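Local coordinates for macro domain-containing protein (Thermosipho africanus, PDB 7OMU), which combines a DarT-family domain with a macro domain that has adenosine-5-diphosphoribose bound in the model, at residues 81-87 against 168-174; 348-354 against 381-386; 365-370 against 397-403. The protein carries 1 engineered substitution. All coordinates share one frame; numbering follows the deposited sequence.

Interaction 1: 81-87 against 168-174. Engineered in segment 168-174: Ala170 (natural residue Glu).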
loop_
_atom_site.group_PDB
_atom_site.type_symbol
_atom_site.label_atom_id
_atom_site.label_comp_id
_atom_site.label_asym_id
_atom_site.label_seq_id
_atom_site.Cartn_x
_atom_site.Cartn_y
_atom_site.Cartn_z
ATOM N N GLU A 81 8.602 -19.146 -19.171
ATOM C CA GLU A 81 9.134 -18.787 -20.516
ATOM C C GLU A 81 8.840 -17.312 -20.814
ATOM O O GLU A 81 9.473 -16.771 -21.735
ATOM C CB GLU A 81 8.521 -19.663 -21.609
ATOM C CG GLU A 81 8.983 -21.110 -21.578
ATOM C CD GLU A 81 8.478 -21.950 -22.740
ATOM O OE1 GLU A 81 8.471 -21.435 -23.871
ATOM O OE2 GLU A 81 8.074 -23.110 -22.511
ATOM N N PHE A 82 7.915 -16.695 -20.074
ATOM C CA PHE A 82 7.474 -15.288 -20.259
ATOM C C PHE A 82 8.073 -14.386 -19.175
ATOM O O PHE A 82 8.549 -14.897 -18.141
ATOM C CB PHE A 82 5.946 -15.201 -20.231
ATOM C CG PHE A 82 5.257 -15.940 -21.349
ATOM C CD1 PHE A 82 5.013 -17.297 -21.252
ATOM C CD2 PHE A 82 4.860 -15.281 -22.501
ATOM C CE1 PHE A 82 4.392 -17.980 -22.285
ATOM C CE2 PHE A 82 4.235 -15.965 -23.532
ATOM C CZ PHE A 82 3.999 -17.312 -23.421
ATOM N N ALA A 83 8.040 -13.074 -19.426
ATOM C CA ALA A 83 8.459 -11.998 -18.500
ATOM C C ALA A 83 7.205 -11.305 -17.969
ATOM O O ALA A 83 6.387 -10.856 -18.792
ATOM C CB ALA A 83 9.364 -11.025 -19.214
ATOM N N ASN A 84 7.069 -11.218 -16.644
ATOM C CA ASN A 84 5.825 -10.779 -15.954
ATOM C C ASN A 84 5.855 -9.258 -15.775
ATOM O O ASN A 84 6.570 -8.779 -14.870
ATOM C CB ASN A 84 5.660 -11.521 -14.625
ATOM C CG ASN A 84 4.267 -11.422 -14.045
ATOM O OD1 ASN A 84 3.472 -12.347 -14.174
ATOM N ND2 ASN A 84 3.969 -10.314 -13.392
ATOM N N LEU A 85 5.112 -8.534 -16.617
ATOM C CA LEU A 85 4.949 -7.056 -16.549
ATOM C C LEU A 85 3.593 -6.735 -15.913
ATOM O O LEU A 85 2.572 -6.909 -16.599
ATOM C CB LEU A 85 5.043 -6.478 -17.965
ATOM C CG LEU A 85 6.299 -6.850 -18.748
ATOM C CD1 LEU A 85 6.335 -6.138 -20.088
ATOM C CD2 LEU A 85 7.552 -6.535 -17.950
ATOM N N TYR A 86 3.585 -6.296 -14.654
ATOM C CA TYR A 86 2.357 -5.967 -13.882
ATOM C C TYR A 86 1.743 -4.664 -14.404
ATOM O O TYR A 86 2.500 -3.763 -14.795
ATOM C CB TYR A 86 2.666 -5.803 -12.392
ATOM C CG TYR A 86 3.130 -7.042 -11.669
ATOM C CD1 TYR A 86 2.251 -8.072 -11.376
ATOM C CD2 TYR A 86 4.439 -7.169 -11.239
ATOM C CE1 TYR A 86 2.663 -9.204 -10.692
ATOM C CE2 TYR A 86 4.868 -8.292 -10.556
ATOM C CZ TYR A 86 3.978 -9.315 -10.279
ATOM O OH TYR A 86 4.411 -10.423 -9.609
ATOM N N PHE A 87 0.413 -4.560 -14.381
ATOM C CA PHE A 87 -0.333 -3.296 -14.612
ATOM C C PHE A 87 -0.259 -2.438 -13.349
ATOM O O PHE A 87 -0.275 -1.193 -13.458
ATOM C CB PHE A 87 -1.794 -3.577 -14.964
ATOM C CG PHE A 87 -1.973 -4.287 -16.276
ATOM C CD1 PHE A 87 -1.923 -3.582 -17.466
ATOM C CD2 PHE A 87 -2.167 -5.655 -16.320
ATOM C CE1 PHE A 87 -2.068 -4.235 -18.677
ATOM C CE2 PHE A 87 -2.311 -6.306 -17.534
ATOM C CZ PHE A 87 -2.270 -5.595 -18.708
ATOM N N MET A 168 -2.666 -8.278 -9.326
ATOM C CA MET A 168 -1.410 -8.781 -9.939
ATOM C C MET A 168 -1.683 -9.267 -11.364
ATOM O O MET A 168 -0.881 -10.068 -11.876
ATOM C CB MET A 168 -0.826 -9.912 -9.091
ATOM C CG MET A 168 -0.353 -9.419 -7.754
ATOM S SD MET A 168 0.537 -10.675 -6.842
ATOM C CE MET A 168 -0.832 -11.519 -6.048
ATOM N N ALA A 169 -2.764 -8.794 -11.988
ATOM C CA ALA A 169 -2.980 -8.895 -13.448
ATOM C C ALA A 169 -1.725 -8.356 -14.131
ATOM O O ALA A 169 -1.120 -7.390 -13.594
ATOM C CB ALA A 169 -4.211 -8.132 -13.880
ATOM N N ALA A 170 -1.344 -8.972 -15.251
ATOM C CA ALA A 170 -0.040 -8.752 -15.912
ATOM C C ALA A 170 -0.147 -9.013 -17.414
ATOM O O ALA A 170 -1.077 -9.722 -17.852
ATOM C CB ALA A 170 1.005 -9.644 -15.286
ATOM N N CYS A 171 0.796 -8.433 -18.154
ATOM C CA CYS A 171 1.073 -8.695 -19.585
ATOM C C CYS A 171 2.304 -9.597 -19.669
ATOM O O CYS A 171 3.379 -9.151 -19.236
ATOM C CB CYS A 171 1.310 -7.382 -20.317
ATOM S SG CYS A 171 2.016 -7.599 -21.967
ATOM N N LEU A 172 2.141 -10.824 -20.170
ATOM C CA LEU A 172 3.231 -11.831 -20.292
ATOM C C LEU A 172 3.868 -11.726 -21.683
ATOM O O LEU A 172 3.182 -12.026 -22.677
ATOM C CB LEU A 172 2.663 -13.231 -20.048
ATOM C CG LEU A 172 1.922 -13.422 -18.727
ATOM C CD1 LEU A 172 1.335 -14.819 -18.648
ATOM C CD2 LEU A 172 2.832 -13.160 -17.540
ATOM N N VAL A 173 5.128 -11.288 -21.739
ATOM C CA VAL A 173 5.928 -11.125 -22.988
ATOM C C VAL A 173 6.904 -12.293 -23.054
ATOM O O VAL A 173 7.650 -12.522 -22.104
ATOM C CB VAL A 173 6.667 -9.774 -23.016
ATOM C CG1 VAL A 173 7.233 -9.475 -24.389
ATOM C CG2 VAL A 173 5.782 -8.629 -22.562
ATOM N N PRO A 174 6.922 -13.073 -24.161
ATOM C CA PRO A 174 7.755 -14.273 -24.233
ATOM C C PRO A 174 9.251 -13.958 -24.380
ATOM O O PRO A 174 9.588 -12.969 -24.999
ATOM C CB PRO A 174 7.201 -15.014 -25.460
ATOM C CG PRO A 174 6.650 -13.911 -26.345
ATOM C CD PRO A 174 6.133 -12.859 -25.386
#
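Phe82 meets Leu172 and Pro174 on the face of the sheet that also carries Asn84 and Tyr86. Its CB lies 3.8 Å from Leu172 CB. The first torsion (chi1 -64°) sets CG beside the backbone N, which turns the ring toward the neighbouring strand. CG still faces Leu172 CB, at 4.0 Å, but CD2 has moved on to Pro174, 3.4 Å from its N. CE2 then reaches Pro174 CB at 3.7 Å, while Leu123 and Arg77 also touch this phenyl ring. A large flat apolar group suits the place, since it spans Leu172 and Pro174, alternate residues on the same face of the adjoining strand.

Strands 82-86 and 170-174 run antiparallel at one edge of a four-stranded sheet in the DarT-family part of the chain, where strand 82-86 is outermost. Ala83 pairs with Val173 and Leu85 with Cys171 as hydrogen-bonded pairs; in each, two backbone bonds satisfy the N and O of both residues. The shorter bond of the first pair, from Ala83 N to Val173 O, is 2.8 Å long.

On the other face, Leu85 CD1 packs against Val173 CG2 at 3.6 Å, joining two branched apolar side chains; Leu85 also touches Leu26 and Tyr28 of strand 25-31. Asn84 leans toward the second strand, its OD1 3.5 Å from Leu172 CD2, and its ND2 stands above the centre of the Tyr86 ring. Both side chains approach the methyl of Ala170, an engineered residue, and the carbonyl O of Met168 lies at the edge of the tyrosine ring.

Interaction 2: 348-354 against 381-386. With APR (adenosine-5-diphosphoribose), chain C.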
loop_
_atom_site.group_PDB
_atom_site.type_symbol
_atom_site.label_atom_id
_atom_site.label_comp_id
_atom_site.label_asym_id
_atom_site.label_seq_id
_atom_site.Cartn_x
_atom_site.Cartn_y
_atom_site.Cartn_z
ATOM N N ILE A 348 -0.013 0.139 24.062
ATOM C CA ILE A 348 0.086 0.738 22.699
ATOM C C ILE A 348 1.546 1.146 22.467
ATOM O O ILE A 348 1.999 2.089 23.141
ATOM C CB ILE A 348 -0.890 1.926 22.555
ATOM C CG1 ILE A 348 -2.349 1.464 22.601
ATOM C CG2 ILE A 348 -0.604 2.720 21.291
ATOM C CD1 ILE A 348 -3.361 2.587 22.627
ATOM N N LYS A 349 2.248 0.462 21.554
ATOM C CA LYS A 349 3.694 0.667 21.259
ATOM C C LYS A 349 3.868 1.864 20.321
ATOM O O LYS A 349 4.856 2.595 20.489
ATOM C CB LYS A 349 4.319 -0.568 20.600
ATOM C CG LYS A 349 4.182 -1.872 21.374
ATOM C CD LYS A 349 4.860 -1.862 22.714
ATOM C CE LYS A 349 4.887 -3.234 23.357
ATOM N NZ LYS A 349 5.477 -3.187 24.717
ATOM N N SER A 350 2.972 2.023 19.347
ATOM C CA SER A 350 2.992 3.120 18.343
ATOM C C SER A 350 1.577 3.333 17.790
ATOM O O SER A 350 0.772 2.391 17.838
ATOM C CB SER A 350 3.997 2.843 17.251
ATOM O OG SER A 350 3.717 1.626 16.579
ATOM N N LEU A 351 1.284 4.533 17.295
ATOM C CA LEU A 351 -0.103 4.993 17.033
ATOM C C LEU A 351 -0.192 5.736 15.690
ATOM O O LEU A 351 0.640 6.628 15.430
ATOM C CB LEU A 351 -0.521 5.889 18.202
ATOM C CG LEU A 351 -1.985 6.312 18.223
ATOM C CD1 LEU A 351 -2.893 5.116 18.450
ATOM C CD2 LEU A 351 -2.217 7.363 19.289
ATOM N N ALA A 352 -1.172 5.367 14.868
ATOM C CA ALA A 352 -1.630 6.135 13.692
ATOM C C ALA A 352 -3.067 6.590 13.954
ATOM O O ALA A 352 -3.944 5.724 14.091
ATOM C CB ALA A 352 -1.534 5.294 12.441
ATOM N N VAL A 353 -3.290 7.899 14.059
ATOM C CA VAL A 353 -4.653 8.502 14.125
ATOM C C VAL A 353 -4.886 9.247 12.814
ATOM O O VAL A 353 -3.994 9.940 12.323
ATOM C CB VAL A 353 -4.828 9.421 15.351
ATOM C CG1 VAL A 353 -4.476 8.716 16.654
ATOM C CG2 VAL A 353 -4.014 10.693 15.233
ATOM N N PRO A 354 -6.079 9.114 12.191
ATOM C CA PRO A 354 -6.450 9.955 11.060
ATOM C C PRO A 354 -6.918 11.312 11.587
ATOM O O PRO A 354 -7.293 11.380 12.735
ATOM C CB PRO A 354 -7.603 9.181 10.418
ATOM C CG PRO A 354 -8.277 8.516 11.592
ATOM C CD PRO A 354 -7.149 8.168 12.544
ATOM N N ILE A 381 5.676 7.626 22.564
ATOM C CA ILE A 381 5.744 6.547 21.532
ATOM C C ILE A 381 5.638 7.194 20.154
ATOM O O ILE A 381 5.162 8.322 20.045
ATOM C CB ILE A 381 4.622 5.511 21.748
ATOM C CG1 ILE A 381 3.242 6.171 21.853
ATOM C CG2 ILE A 381 4.923 4.641 22.955
ATOM C CD1 ILE A 381 2.087 5.214 21.683
ATOM N N PRO A 382 6.060 6.511 19.065
ATOM C CA PRO A 382 5.848 7.020 17.711
ATOM C C PRO A 382 4.358 7.281 17.449
ATOM O O PRO A 382 3.549 6.442 17.793
ATOM C CB PRO A 382 6.371 5.900 16.801
ATOM C CG PRO A 382 7.337 5.128 17.673
ATOM C CD PRO A 382 6.770 5.225 19.073
ATOM N N VAL A 383 4.033 8.445 16.883
ATOM C CA VAL A 383 2.636 8.860 16.565
ATOM C C VAL A 383 2.624 9.499 15.176
ATOM O O VAL A 383 3.414 10.435 14.944
ATOM C CB VAL A 383 2.078 9.832 17.617
ATOM C CG1 VAL A 383 0.706 10.349 17.220
ATOM C CG2 VAL A 383 2.031 9.201 18.997
ATOM N N GLN A 384 1.746 9.013 14.299
ATOM C CA GLN A 384 1.533 9.576 12.943
ATOM C C GLN A 384 0.096 10.097 12.845
ATOM O O GLN A 384 -0.837 9.278 12.868
ATOM C CB GLN A 384 1.828 8.514 11.887
ATOM C CG GLN A 384 3.268 8.039 11.910
ATOM C CD GLN A 384 3.582 7.093 10.780
ATOM O OE1 GLN A 384 2.705 6.416 10.248
ATOM N NE2 GLN A 384 4.852 7.035 10.414
ATOM N N ILE A 385 -0.067 11.416 12.776
ATOM C CA ILE A 385 -1.360 12.059 12.416
ATOM C C ILE A 385 -1.429 12.064 10.890
ATOM O O ILE A 385 -0.541 12.671 10.252
ATOM C CB ILE A 385 -1.484 13.470 13.020
ATOM C CG1 ILE A 385 -1.471 13.422 14.549
ATOM C CG2 ILE A 385 -2.725 14.166 12.492
ATOM C CD1 ILE A 385 -1.535 14.781 15.208
ATOM N N TYR A 386 -2.427 11.380 10.330
ATOM C CA TYR A 386 -2.595 11.202 8.867
ATOM C C TYR A 386 -3.512 12.305 8.348
ATOM O O TYR A 386 -4.727 12.281 8.653
ATOM C CB TYR A 386 -3.075 9.786 8.550
ATOM C CG TYR A 386 -1.930 8.832 8.340
ATOM C CD1 TYR A 386 -1.301 8.214 9.411
ATOM C CD2 TYR A 386 -1.433 8.600 7.071
ATOM C CE1 TYR A 386 -0.225 7.363 9.221
ATOM C CE2 TYR A 386 -0.364 7.745 6.861
ATOM C CZ TYR A 386 0.246 7.130 7.940
ATOM O OH TYR A 386 1.305 6.301 7.721
HETATM N N1 APR C . -5.163 7.076 5.346
HETATM C C2 APR C . -5.213 8.286 5.920
HETATM N N3 APR C . -6.233 9.137 6.011
HETATM C C4 APR C . -7.325 8.628 5.414
HETATM C C5 APR C . -7.431 7.407 4.781
HETATM C C6 APR C . -6.280 6.594 4.751
HETATM N N6 APR C . -6.232 5.395 4.176
HETATM N N7 APR C . -8.718 7.233 4.287
HETATM C C8 APR C . -9.357 8.329 4.625
HETATM N N9 APR C . -8.556 9.218 5.311
HETATM C "C1'" APR C . -8.919 10.534 5.843
HETATM C "C2'" APR C . -9.998 11.257 5.039
HETATM O "O2'" APR C . -9.423 12.098 4.061
HETATM C "C3'" APR C . -10.773 12.043 6.106
HETATM O "O3'" APR C . -10.499 13.435 6.008
HETATM O "O4'" APR C . -9.442 10.351 7.135
HETATM C "C4'" APR C . -10.310 11.467 7.455
HETATM C "C5'" APR C . -11.403 11.002 8.392
HETATM O "O5'" APR C . -12.176 9.927 7.776
HETATM P PA APR C . -13.768 9.786 8.000
HETATM O O1A APR C . -14.139 8.338 8.002
HETATM O O2A APR C . -14.487 10.678 7.042
HETATM O O3A APR C . -13.961 10.354 9.493
HETATM P PB APR C . -14.993 11.368 10.197
HETATM O O1B APR C . -14.948 12.667 9.462
HETATM O O2B APR C . -14.719 11.390 11.665
HETATM O O5D APR C . -16.404 10.643 9.923
HETATM C C5D APR C . -16.870 9.592 10.818
HETATM O O4D APR C . -17.880 8.331 9.023
HETATM O O1D APR C . -16.147 6.821 9.180
HETATM C C1D APR C . -17.515 6.969 9.284
HETATM O O2D APR C . -18.687 5.454 10.869
HETATM C C2D APR C . -17.969 6.664 10.721
HETATM O O3D APR C . -20.166 7.750 10.807
HETATM C C3D APR C . -18.789 7.886 11.132
HETATM C C4D APR C . -18.146 8.986 10.280
#
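Ile381 brings its CD1 to within 3.7 Å of Ile348 CG2, and its CB and CG2 rest on the carbonyl O of Lys349. CG1 lies between the backbone N and the carbonyl carbon (chi1 52°), which points CD1 toward Ile348. Pro382 follows, and its O accepts from Leu351 N at 3.0 Å, opening the parallel ladder. Val383, beta-branched and so at ease in an extended chain, sits beside Leu351. Gln384 N donates to Leu351 O, and Gln384 O in turn accepts from Val353 N. Next, Ile385 lies alongside Val353, CG1 to CG2 at 3.8 Å, both turned to the apolar side where Met372 of helix 365-376 covers them. Tyr386 closes the ladder with its N on Val353 O, at 2.9 Å. Its CE1 touches Ala352 CB, and its OH donates to Gln384 OE1 at 2.9 Å, from 39° out of the amide's carbonyl plane.

These are the two parallel strands of a beta-alpha-beta unit in the macro domain. Tyr386 CB is 3.7 Å from C2 of adenosine-5-diphosphoribose, and Pro354 CB is 3.9 Å from its O4'. The ladder thus sets two pocket residues side by side for van der Waals contact through carbon, while Asp233 and Asn247 are among the ligand's hydrogen-bonding partners.

Interaction 3: 365-370 against 397-403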
loop_
_atom_site.group_PDB
_atom_site.type_symbol
_atom_site.label_atom_id
_atom_site.label_comp_id
_atom_site.label_asym_id
_atom_site.label_seq_id
_atom_site.Cartn_x
_atom_site.Cartn_y
_atom_site.Cartn_z
ATOM N N TRP A 365 -9.383 21.350 9.804
ATOM C CA TRP A 365 -8.054 20.984 10.355
ATOM C C TRP A 365 -7.506 22.157 11.169
ATOM O O TRP A 365 -6.703 21.911 12.083
ATOM C CB TRP A 365 -7.095 20.583 9.235
ATOM C CG TRP A 365 -5.667 20.548 9.673
ATOM C CD1 TRP A 365 -4.753 21.558 9.583
ATOM C CD2 TRP A 365 -4.987 19.449 10.299
ATOM N NE1 TRP A 365 -3.545 21.154 10.090
ATOM C CE2 TRP A 365 -3.661 19.867 10.536
ATOM C CE3 TRP A 365 -5.366 18.157 10.671
ATOM C CZ2 TRP A 365 -2.717 19.039 11.135
ATOM C CZ3 TRP A 365 -4.431 17.332 11.249
ATOM C CH2 TRP A 365 -3.126 17.770 11.475
ATOM N N SER A 366 -7.920 23.383 10.840
ATOM C CA SER A 366 -7.537 24.625 11.563
ATOM C C SER A 366 -7.935 24.528 13.043
ATOM O O SER A 366 -7.286 25.199 13.867
ATOM C CB SER A 366 -8.141 25.828 10.900
ATOM O OG SER A 366 -9.536 25.652 10.713
ATOM N N ILE A 367 -8.954 23.725 13.371
ATOM C CA ILE A 367 -9.428 23.496 14.768
ATOM C C ILE A 367 -8.886 22.157 15.266
ATOM O O ILE A 367 -8.327 22.125 16.378
ATOM C CB ILE A 367 -10.964 23.541 14.857
ATOM C CG1 ILE A 367 -11.533 24.853 14.310
ATOM C CG2 ILE A 367 -11.420 23.281 16.284
ATOM C CD1 ILE A 367 -11.038 26.090 15.035
ATOM N N VAL A 368 -9.065 21.090 14.489
ATOM C CA VAL A 368 -8.758 19.700 14.933
ATOM C C VAL A 368 -7.238 19.518 15.021
ATOM O O VAL A 368 -6.774 18.902 15.988
ATOM C CB VAL A 368 -9.404 18.663 14.000
ATOM C CG1 VAL A 368 -8.964 17.251 14.346
ATOM C CG2 VAL A 368 -10.919 18.769 14.024
ATOM N N GLY A 369 -6.495 20.019 14.034
ATOM C CA GLY A 369 -5.030 19.864 13.956
ATOM C C GLY A 369 -4.366 20.211 15.287
ATOM O O GLY A 369 -3.783 19.346 15.940
ATOM N N PRO A 370 -4.435 21.488 15.724
ATOM C CA PRO A 370 -3.835 21.895 16.992
ATOM C C PRO A 370 -4.308 21.006 18.152
ATOM O O PRO A 370 -3.471 20.507 18.877
ATOM C CB PRO A 370 -4.300 23.349 17.140
ATOM C CG PRO A 370 -4.483 23.822 15.723
ATOM C CD PRO A 370 -5.054 22.615 15.009
ATOM N N GLN A 397 -0.331 25.882 8.214
ATOM C CA GLN A 397 -1.133 25.106 9.203
ATOM C C GLN A 397 -0.507 23.723 9.441
ATOM O O GLN A 397 -1.092 22.955 10.216
ATOM C CB GLN A 397 -2.590 24.972 8.750
ATOM C CG GLN A 397 -3.372 26.279 8.798
ATOM C CD GLN A 397 -4.845 26.094 8.518
ATOM O OE1 GLN A 397 -5.385 24.992 8.612
ATOM N NE2 GLN A 397 -5.520 27.182 8.178
ATOM N N LEU A 398 0.629 23.411 8.809
ATOM C CA LEU A 398 1.396 22.159 9.055
ATOM C C LEU A 398 2.707 22.482 9.787
ATOM O O LEU A 398 3.510 21.552 9.995
ATOM C CB LEU A 398 1.682 21.467 7.719
ATOM C CG LEU A 398 0.470 21.206 6.829
ATOM C CD1 LEU A 398 0.904 20.686 5.469
ATOM C CD2 LEU A 398 -0.493 20.242 7.493
ATOM N N SER A 399 2.924 23.749 10.151
ATOM C CA SER A 399 4.122 24.207 10.903
ATOM C C SER A 399 3.893 23.964 12.391
ATOM O O SER A 399 2.757 24.005 12.860
ATOM C CB SER A 399 4.449 25.654 10.615
ATOM O OG SER A 399 3.693 26.528 11.442
ATOM N N PRO A 400 4.963 23.710 13.179
ATOM C CA PRO A 400 4.823 23.459 14.612
ATOM C C PRO A 400 4.414 24.734 15.362
ATOM O O PRO A 400 3.764 24.629 16.387
ATOM C CB PRO A 400 6.224 22.991 15.024
ATOM C CG PRO A 400 7.140 23.680 14.040
ATOM C CD PRO A 400 6.365 23.678 12.738
ATOM N N LYS A 401 4.802 25.898 14.834
ATOM C CA LYS A 401 4.387 27.228 15.347
ATOM C C LYS A 401 2.866 27.250 15.518
ATOM O O LYS A 401 2.398 27.687 16.586
ATOM C CB LYS A 401 4.838 28.336 14.396
ATOM C CG LYS A 401 4.433 29.734 14.833
ATOM C CD LYS A 401 5.234 30.816 14.132
ATOM C CE LYS A 401 4.616 32.192 14.247
ATOM N NZ LYS A 401 5.057 32.888 15.476
ATOM N N PHE A 402 2.130 26.775 14.512
ATOM C CA PHE A 402 0.645 26.747 14.500
ATOM C C PHE A 402 0.118 25.604 15.376
ATOM O O PHE A 402 -0.732 25.869 16.248
ATOM C CB PHE A 402 0.093 26.602 13.080
ATOM C CG PHE A 402 -1.412 26.527 13.032
ATOM C CD1 PHE A 402 -2.185 27.647 13.308
ATOM C CD2 PHE A 402 -2.055 25.331 12.756
ATOM C CE1 PHE A 402 -3.568 27.575 13.291
ATOM C CE2 PHE A 402 -3.441 25.264 12.730
ATOM C CZ PHE A 402 -4.196 26.386 12.997
ATOM N N LEU A 403 0.598 24.379 15.149
ATOM C CA LEU A 403 -0.010 23.145 15.710
ATOM C C LEU A 403 0.409 22.922 17.169
ATOM O O LEU A 403 -0.391 22.308 17.896
ATOM C CB LEU A 403 0.381 21.957 14.831
ATOM C CG LEU A 403 -0.185 21.982 13.412
ATOM C CD1 LEU A 403 0.446 20.897 12.564
ATOM C CD2 LEU A 403 -1.695 21.825 13.415
#
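Trp365 and Gln397 form the polar link in a partly buried contact between the start of helix 365-376 and the C-terminal turns of the chain. The indole NE1 donates to Gln397 O over 3.0 Å. The bond is nearly straight (176° at the hydrogen) and lies in the ring plane, yet it approaches from 42° above the carbonyl plane. The side-chain amide of Gln397 slides past the indole almost coplanar with it, and its OE1 lies 3.6 Å from CD1. With CG anti to the backbone N (chi1 165°), Trp365 lays its ring forward over the next turn of its own helix. There Gly369, having no side chain, lets the ring lie flat, Gly369 CA standing 3.5 Å from the ring plane, over its centre.

Leu403 touches both the tryptophan and the helix: its CD2 meets Trp365 CZ2 at 3.7 Å and also the Pro370 ring. Phe402 completes the outer side, with CE2 3.5 Å from Pro370 CG and the Ser366 carbonyl O at its ring edge. Ser399 N-caps the short helix that presents both residues, through a weak bond to Phe402 N. A helix packed on a beta-sheet and flanked by the chain's end fits the alpha/beta/alpha sandwich of macro domains.

Overall arrangement
Interactions 2 and 3 belong to the macro domain and share one beta-alpha-beta unit, their segments alternating along the chain: interaction 2 pairs its strands, while interaction 3 joins its helix to the C-terminal turns. They touch where Ile385 CG2 meets Trp365 CH2 at 3.8 Å. Interaction 1 lies in the DarT-family part, about 38 Å from interaction 2 and 46 Å from interaction 3, measured between centres. Interactions 1 and 2 are buried strand pairs held by repeated backbone bonds, antiparallel at a sheet edge in the first and parallel inside a sheet in the second. The partly buried interaction 3 relies instead on side chains and one indole bond. Of the three contacts, interaction 2 is the one seen to touch the ligand, through Pro354 and Tyr386.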